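Local structure of glutathione S-transferase, N-terminal domain protein (Pseudomonas putida, 4NAX) at the interface of chains A and B. The protein is a glutathione transferase of the GST superfamily that binds one glutathione disulfide per subunit. Sequence-based numbering; all coordinates share one arbitrary frame. Chains: chain A/B, Glutathione S-transferase, N-terminal domain protein.

Contact 1: the interface of chains A and B. Residues chain A 95, 99, 112-113, 116, 120; chain B 92, 95, 99, 112, 116.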
ATOM      1  N   GLN A  95       0.918  -1.525  10.923  1.00 12.41           N
ATOM      2  CA  GLN A  95       2.241  -2.033  11.224  1.00 12.24           C
ATOM      3  C   GLN A  95       2.786  -1.389  12.506  1.00 12.60           C
ATOM      4  O   GLN A  95       3.343  -2.076  13.364  1.00 12.65           O
ATOM      5  CB  GLN A  95       3.179  -1.820  10.037  1.00 13.56           C
ATOM      6  CG  GLN A  95       4.560  -2.369  10.286  1.00 14.19           C
ATOM      7  CD  GLN A  95       5.444  -2.408   9.051  1.00 13.64           C
ATOM      8  OE1 GLN A  95       5.058  -2.037   7.949  1.00 14.66           O
ATOM      9  NE2 GLN A  95       6.643  -2.892   9.239  1.00 14.72           N
ATOM     10  N   GLU A  99       3.688  -3.509  15.925  1.00 13.69           N
ATOM     11  CA  GLU A  99       5.050  -3.475  16.460  1.00 13.95           C
ATOM     12  C   GLU A  99       5.094  -2.876  17.873  1.00 14.66           C
ATOM     13  O   GLU A  99       5.848  -3.333  18.734  1.00 17.13           O
ATOM     14  CB  GLU A  99       5.972  -2.717  15.488  1.00 13.83           C
ATOM     15  CG  GLU A  99       6.155  -3.551  14.215  1.00 14.67           C
ATOM     16  CD  GLU A  99       6.904  -2.883  13.087  1.00 15.97           C
ATOM     17  OE1 GLU A  99       7.186  -1.668  13.136  1.00 16.54           O
ATOM     18  OE2 GLU A  99       7.197  -3.604  12.100  1.00 15.84           O
ATOM     19  N   ARG A 112       6.813 -12.624   9.550  1.00 13.99           N
ATOM     20  CA  ARG A 112       6.745 -11.169   9.495  1.00 13.11           C
ATOM     21  C   ARG A 112       6.679 -10.713   8.035  1.00 12.60           C
ATOM     22  O   ARG A 112       5.809  -9.931   7.645  1.00 12.93           O
ATOM     23  CB  ARG A 112       7.947 -10.539  10.198  1.00 14.07           C
ATOM     24  CG  ARG A 112       8.126  -9.047   9.954  1.00 14.17           C
ATOM     25  CD  ARG A 112       9.430  -8.531  10.594  1.00 14.10           C
ATOM     26  NE  ARG A 112       9.650  -7.127  10.294  1.00 14.24           N
ATOM     27  CZ  ARG A 112       8.947  -6.133  10.842  1.00 14.42           C
ATOM     28  NH1 ARG A 112       8.031  -6.383  11.772  1.00 15.13           N
ATOM     29  NH2 ARG A 112       9.143  -4.879  10.460  1.00 15.70           N
ATOM     30  N   TYR A 113       7.614 -11.195   7.223  1.00 13.39           N
ATOM     31  CA  TYR A 113       7.694 -10.730   5.838  1.00 13.81           C
ATOM     32  C   TYR A 113       6.522 -11.222   4.996  1.00 12.62           C
ATOM     33  O   TYR A 113       5.995 -10.483   4.178  1.00 13.26           O
ATOM     34  CB  TYR A 113       9.065 -11.060   5.215  1.00 13.95           C
ATOM     35  CG  TYR A 113      10.177 -10.380   5.995  1.00 13.63           C
ATOM     36  CD1 TYR A 113      10.194  -9.008   6.134  1.00 14.42           C
ATOM     37  CD2 TYR A 113      11.177 -11.113   6.621  1.00 14.37           C
ATOM     38  CE1 TYR A 113      11.152  -8.368   6.894  1.00 14.75           C
ATOM     39  CE2 TYR A 113      12.137 -10.488   7.401  1.00 14.15           C
ATOM     40  CZ  TYR A 113      12.120  -9.120   7.537  1.00 14.69           C
ATOM     41  OH  TYR A 113      13.066  -8.521   8.345  1.00 16.60           O
ATOM     42  N   LEU A 116       3.694  -8.849   5.843  1.00 12.09           N
ATOM     43  CA  LEU A 116       3.878  -7.553   5.207  1.00 12.51           C
ATOM     44  C   LEU A 116       3.595  -7.617   3.704  1.00 12.28           C
ATOM     45  O   LEU A 116       3.053  -6.694   3.131  1.00 12.28           O
ATOM     46  CB  LEU A 116       5.266  -6.984   5.492  1.00 12.52           C
ATOM     47  CG  LEU A 116       5.576  -6.671   6.945  1.00 13.40           C
ATOM     48  CD1 LEU A 116       7.010  -6.189   7.117  1.00 16.17           C
ATOM     49  CD2 LEU A 116       4.628  -5.636   7.524  1.00 14.50           C
ATOM     50  N   MET A 120       0.813  -5.380   1.839  1.00 11.69           N
ATOM     51  CA  MET A 120       1.107  -4.560   0.656  1.00 11.80           C
ATOM     52  C   MET A 120       0.186  -4.916  -0.526  1.00 11.68           C
ATOM     53  O   MET A 120      -0.261  -4.035  -1.256  1.00 12.51           O
ATOM     54  CB  MET A 120       2.562  -4.767   0.250  1.00 12.43           C
ATOM     55  CG  MET A 120       3.563  -4.159   1.219  1.00 12.44           C
ATOM     56  SD  MET A 120       3.465  -2.363   1.228  1.00 14.29           S
ATOM     57  CE  MET A 120       4.672  -2.040   2.518  1.00 15.52           C
TER
ATOM     58  N   ALA B  92       6.946  -4.596   0.174  1.00 12.34           N
ATOM     59  CA  ALA B  92       7.398  -5.587   1.162  1.00 12.62           C
ATOM     60  C   ALA B  92       8.871  -5.946   0.962  1.00 11.94           C
ATOM     61  O   ALA B  92       9.616  -6.091   1.919  1.00 12.67           O
ATOM     62  CB  ALA B  92       6.540  -6.829   1.103  1.00 13.19           C
ATOM     63  N   GLN B  95      11.085  -3.189   2.408  1.00 12.54           N
ATOM     64  CA  GLN B  95      11.253  -3.320   3.859  1.00 12.80           C
ATOM     65  C   GLN B  95      12.176  -4.490   4.201  1.00 13.17           C
ATOM     66  O   GLN B  95      13.038  -4.354   5.068  1.00 13.94           O
ATOM     67  CB  GLN B  95       9.915  -3.506   4.582  1.00 13.28           C
ATOM     68  CG  GLN B  95       8.973  -2.300   4.584  1.00 13.62           C
ATOM     69  CD  GLN B  95       7.980  -2.385   5.747  1.00 13.32           C
ATOM     70  OE1 GLN B  95       8.371  -2.699   6.856  1.00 15.55           O
ATOM     71  NE2 GLN B  95       6.740  -2.051   5.525  1.00 14.38           N
ATOM     72  N   GLU B  99      15.743  -4.190   6.214  1.00 14.52           N
ATOM     73  CA  GLU B  99      15.957  -4.861   7.490  1.00 15.81           C
ATOM     74  C   GLU B  99      17.101  -5.878   7.429  1.00 17.07           C
ATOM     75  O   GLU B  99      17.873  -6.030   8.385  1.00 20.40           O
ATOM     76  CB  GLU B  99      14.657  -5.507   7.954  1.00 14.89           C
ATOM     77  CG  GLU B  99      13.607  -4.451   8.294  1.00 15.56           C
ATOM     78  CD  GLU B  99      12.300  -4.992   8.848  1.00 15.65           C
ATOM     79  OE1 GLU B  99      12.112  -6.207   9.026  1.00 16.13           O
ATOM     80  OE2 GLU B  99      11.453  -4.147   9.167  1.00 18.85           O
ATOM     81  N   ARG B 112      11.595   6.116  10.876  1.00 13.05           N
ATOM     82  CA  ARG B 112      11.234   4.881  10.214  1.00 13.27           C
ATOM     83  C   ARG B 112       9.724   4.832   9.947  1.00 12.62           C
ATOM     84  O   ARG B 112       9.307   4.511   8.834  1.00 12.50           O
ATOM     85  CB  ARG B 112      11.703   3.674  11.016  1.00 13.40           C
ATOM     86  CG  ARG B 112      11.127   2.357  10.515  1.00 14.46           C
ATOM     87  CD  ARG B 112      11.817   1.142  11.115  1.00 15.89           C
ATOM     88  NE  ARG B 112      11.017  -0.016  10.787  1.00 16.09           N
ATOM     89  CZ  ARG B 112      10.035  -0.516  11.542  1.00 15.99           C
ATOM     90  NH1 ARG B 112       9.292  -1.484  11.052  1.00 17.74           N
ATOM     91  NH2 ARG B 112       9.835  -0.085  12.775  1.00 18.26           N
ATOM     92  N   LEU B 116       7.690   4.594   6.414  1.00 12.21           N
ATOM     93  CA  LEU B 116       6.704   3.562   6.095  1.00 12.22           C
ATOM     94  C   LEU B 116       5.356   4.164   5.702  1.00 11.86           C
ATOM     95  O   LEU B 116       4.678   3.622   4.826  1.00 12.02           O
ATOM     96  CB  LEU B 116       6.569   2.592   7.257  1.00 12.98           C
ATOM     97  CG  LEU B 116       7.830   1.794   7.591  1.00 14.71           C
ATOM     98  CD1 LEU B 116       7.532   0.788   8.703  1.00 16.15           C
ATOM     99  CD2 LEU B 116       8.495   1.132   6.387  1.00 16.05           C
TER

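Contact 2: the interface of chains A and B. Residues chain A 86-89, 92; chain B 113-114, 117-118.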
ATOM      1  N   PRO A  86       2.810  11.402  15.089  1.00 13.44           N
ATOM      2  CA  PRO A  86       1.747  11.543  14.095  1.00 13.18           C
ATOM      3  C   PRO A  86       1.915  10.486  13.017  1.00 12.92           C
ATOM      4  O   PRO A  86       3.040  10.139  12.669  1.00 14.44           O
ATOM      5  CB  PRO A  86       2.004  12.919  13.519  1.00 14.17           C
ATOM      6  CG  PRO A  86       3.509  13.050  13.564  1.00 15.57           C
ATOM      7  CD  PRO A  86       3.950  12.281  14.781  1.00 15.10           C
ATOM      8  N   LEU A  87       0.814   9.950  12.501  1.00 12.34           N
ATOM      9  CA  LEU A  87       0.926   8.948  11.437  1.00 12.29           C
ATOM     10  C   LEU A  87      -0.374   8.854  10.658  1.00 11.98           C
ATOM     11  O   LEU A  87      -1.457   8.832  11.239  1.00 13.08           O
ATOM     12  CB  LEU A  87       1.284   7.568  12.015  1.00 13.31           C
ATOM     13  CG  LEU A  87       2.018   6.612  11.090  1.00 12.97           C
ATOM     14  CD1 LEU A  87       3.400   7.138  10.706  1.00 14.72           C
ATOM     15  CD2 LEU A  87       2.151   5.255  11.744  1.00 15.00           C
ATOM     16  N   PHE A  88      -0.251   8.768   9.344  1.00 11.71           N
ATOM     17  CA  PHE A  88      -1.372   8.432   8.474  1.00 11.59           C
ATOM     18  C   PHE A  88      -0.993   7.229   7.603  1.00 11.98           C
ATOM     19  O   PHE A  88       0.122   6.727   7.685  1.00 12.57           O
ATOM     20  CB  PHE A  88      -1.886   9.663   7.724  1.00 12.31           C
ATOM     21  CG  PHE A  88      -0.904  10.267   6.766  1.00 13.35           C
ATOM     22  CD1 PHE A  88      -0.025  11.256   7.193  1.00 15.27           C
ATOM     23  CD2 PHE A  88      -0.853   9.856   5.466  1.00 14.25           C
ATOM     24  CE1 PHE A  88       0.894  11.809   6.332  1.00 18.52           C
ATOM     25  CE2 PHE A  88       0.059  10.411   4.587  1.00 17.68           C
ATOM     26  CZ  PHE A  88       0.926  11.396   5.024  1.00 17.83           C
ATOM     27  N   GLU A  89      -1.958   6.792   6.794  1.00 11.46           N
ATOM     28  CA  GLU A  89      -1.963   5.561   5.993  1.00 11.34           C
ATOM     29  C   GLU A  89      -2.338   4.374   6.866  1.00 11.50           C
ATOM     30  O   GLU A  89      -1.566   3.947   7.736  1.00 12.02           O
ATOM     31  CB  GLU A  89      -0.662   5.275   5.248  1.00 11.73           C
ATOM     32  CG  GLU A  89      -0.374   6.259   4.136  1.00 12.66           C
ATOM     33  CD  GLU A  89      -1.350   6.159   2.979  1.00 13.85           C
ATOM     34  OE1 GLU A  89      -1.803   5.028   2.666  1.00 14.16           O
ATOM     35  OE2 GLU A  89      -1.645   7.229   2.383  1.00 15.87           O
ATOM     36  N   ALA A  92       0.282   1.673   7.302  1.00 11.82           N
ATOM     37  CA  ALA A  92       1.399   2.096   8.150  1.00 12.06           C
ATOM     38  C   ALA A  92       0.994   2.065   9.620  1.00 12.56           C
ATOM     39  O   ALA A  92       1.757   1.630  10.486  1.00 12.44           O
ATOM     40  CB  ALA A  92       1.933   3.465   7.764  1.00 13.71           C
TER
ATOM     41  N   TYR B 113       8.907   5.162  10.936  1.00 12.43           N
ATOM     42  CA  TYR B 113       7.464   5.127  10.714  1.00 12.31           C
ATOM     43  C   TYR B 113       7.004   6.183   9.707  1.00 12.74           C
ATOM     44  O   TYR B 113       6.125   5.905   8.901  1.00 13.04           O
ATOM     45  CB  TYR B 113       6.685   5.172  12.040  1.00 13.30           C
ATOM     46  CG  TYR B 113       6.823   3.881  12.818  1.00 12.32           C
ATOM     47  CD1 TYR B 113       6.374   2.694  12.271  1.00 13.53           C
ATOM     48  CD2 TYR B 113       7.424   3.847  14.070  1.00 13.49           C
ATOM     49  CE1 TYR B 113       6.502   1.489  12.918  1.00 14.35           C
ATOM     50  CE2 TYR B 113       7.576   2.634  14.744  1.00 14.29           C
ATOM     51  CZ  TYR B 113       7.135   1.465  14.158  1.00 15.00           C
ATOM     52  OH  TYR B 113       7.277   0.274  14.831  1.00 16.20           O
ATOM     53  N   GLN B 114       7.604   7.370   9.722  1.00 12.66           N
ATOM     54  CA  GLN B 114       7.272   8.346   8.690  1.00 13.90           C
ATOM     55  C   GLN B 114       7.608   7.793   7.311  1.00 13.29           C
ATOM     56  O   GLN B 114       6.865   7.999   6.355  1.00 13.33           O
ATOM     57  CB  GLN B 114       8.003   9.682   8.881  1.00 14.44           C
ATOM     58  CG  GLN B 114       7.693  10.429  10.155  1.00 15.60           C
ATOM     59  CD  GLN B 114       6.221  10.642  10.351  1.00 18.49           C
ATOM     60  OE1 GLN B 114       5.549  11.210   9.487  1.00 21.45           O
ATOM     61  NE2 GLN B 114       5.706  10.191  11.482  1.00 21.09           N
ATOM     62  N   GLN B 117       4.968   5.258   6.340  1.00 12.02           N
ATOM     63  CA  GLN B 117       3.812   6.043   5.918  1.00 11.96           C
ATOM     64  C   GLN B 117       3.925   6.461   4.452  1.00 11.88           C
ATOM     65  O   GLN B 117       3.001   6.247   3.662  1.00 12.03           O
ATOM     66  CB  GLN B 117       3.674   7.249   6.837  1.00 12.64           C
ATOM     67  CG  GLN B 117       2.748   8.349   6.397  1.00 12.38           C
ATOM     68  CD  GLN B 117       2.971   9.525   7.310  1.00 12.89           C
ATOM     69  OE1 GLN B 117       2.353   9.641   8.365  1.00 12.92           O
ATOM     70  NE2 GLN B 117       3.942  10.353   6.963  1.00 15.57           N
ATOM     71  N   TRP B 118       5.046   7.079   4.090  1.00 12.00           N
ATOM     72  CA  TRP B 118       5.201   7.526   2.724  1.00 11.61           C
ATOM     73  C   TRP B 118       5.296   6.361   1.728  1.00 11.76           C
ATOM     74  O   TRP B 118       4.823   6.462   0.601  1.00 12.17           O
ATOM     75  CB  TRP B 118       6.359   8.504   2.607  1.00 12.96           C
ATOM     76  CG  TRP B 118       6.036   9.830   3.226  1.00 13.06           C
ATOM     77  CD1 TRP B 118       6.624  10.397   4.319  1.00 14.45           C
ATOM     78  CD2 TRP B 118       5.032  10.753   2.796  1.00 12.97           C
ATOM     79  NE1 TRP B 118       6.049  11.605   4.600  1.00 15.31           N
ATOM     80  CE2 TRP B 118       5.056  11.846   3.686  1.00 14.04           C
ATOM     81  CE3 TRP B 118       4.113  10.766   1.744  1.00 13.72           C
ATOM     82  CZ2 TRP B 118       4.210  12.941   3.538  1.00 14.94           C
ATOM     83  CZ3 TRP B 118       3.291  11.854   1.593  1.00 14.24           C
ATOM     84  CH2 TRP B 118       3.344  12.935   2.486  1.00 15.60           C
TER

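Contact 1: the interface of chains A and B
This is a polar two-fold dimer interface of the GST superfamily, the kind that usually pairs two subunits in this family, in which A:Gln95 meets B:Gln95 beside a cluster of A:Glu99, B:Glu99, A:Arg112 and B:Arg112. The glutamines come tip to tip, their amides only 8° apart, and exchange two nearly straight hydrogen bonds in plane; B:Gln95 NE2 to A:Gln95 OE1 spans 2.9 Å and uses a carbonyl lone pair. With CG anti to the backbone N (chi1 -178°), the extended chain of A:Gln95 carries its amide to this mate, and NE2 also meets A:Glu99 OE2 from above the carboxylate plane (38° out of it). A:Arg112 grips B:Glu99 side-on in a salt bridge: NE reaches OE1 at 2.9 Å and NH2 reaches OE2 at 2.7 Å, both on syn lone pairs. The anti lone pair of that OE1 takes the phenol OH of A:Tyr113, at 2.6 Å. Since A:Arg112 NH2 also bonds A:Glu99 OE2 at 2.8 Å, it bridges the two carboxylates, likely easing their mutual repulsion. In a second salt bridge, B:Arg112 brings NH1 and NH2 end-on to A:Glu99 OE1, NH1 at 3.0 Å. An alanine in place of A:Glu99 would probably leave B:Arg112 without its carboxylate partner across the interface and A:Gln95 NE2 without one of its acceptors. Beside the glutamine pair, A:Leu116 CD1 and B:Leu116 CD1 touch opposite amides, and A:Met120 CG packs on B:Ala92 CB at 4.0 Å.

Contact 2: the interface of chains A and B
One face of the A:Phe88 ring carries the side-chain amide of B:Gln117, stacked with the planes 17° apart and its CD 3.5 Å from the ring centroid, offset toward the rim. This is strand-to-helix packing of the GST fold: strand 85-88 of the thioredoxin-like N-terminal half lies against helix 109-138 of the partner subunit. At the edge of the same ring, the CZ tip meets the face of the six-membered ring of B:Trp118 near its rim in an edge-to-face contact, with A:Phe88 CZ 3.8 Å from B:Trp118 CH2. The face of the indole that meets this edge also takes B:Gln117 NE2, so the amide fits into the corner between the two rings. A:Phe88 holds CG in the crowded position between its backbone N and carbonyl carbon (chi1 64°), which turns the ring over the glutamine. B:Gln117 is extended, and its OE1 accepts the backbone N-H of A:Phe88 at 2.9 Å, the donor tilted 19° from the carbonyl plane; stack and bond together should fix the rotation of the amide. One helical turn earlier, B:Gln114 bends at chi2 and sends NE2 to the backbone O of A:Pro86, also 2.9 Å, nearly along the C=O axis. A:Leu87 runs antiparallel alongside B:Gln117, its CD1 3.9 Å from B:Gln117 CB and touching the backbone O of B:Tyr113. A:Ala92 CB lies 3.7 Å from B:Gln117 CA. A:Glu89, apparently the glutamate of the Glu-Ser motif that reads the gamma-glutamyl end of glutathione in many GSTs, packs its CG against the B:Gln117 backbone O.

The C-alpha centres of contact 1 and contact 2 lie about 12 Å apart, and both pair helix 90-101 of one chain with the long helix beginning at residue 109 of the other. Contact 1 draws on this pairing in both directions across the two-fold; contact 2 extends it to strand 85-88, and the symmetry repeats that with the chains exchanged. On the chain B helix, residues 112 and 116 serve contact 1, while 113, 114, 117 and 118 serve contact 2. Ala92 and Tyr113 appear in both, each from opposite chains. This continuity may couple dimer packing to the glutathione site beside strand 85-88.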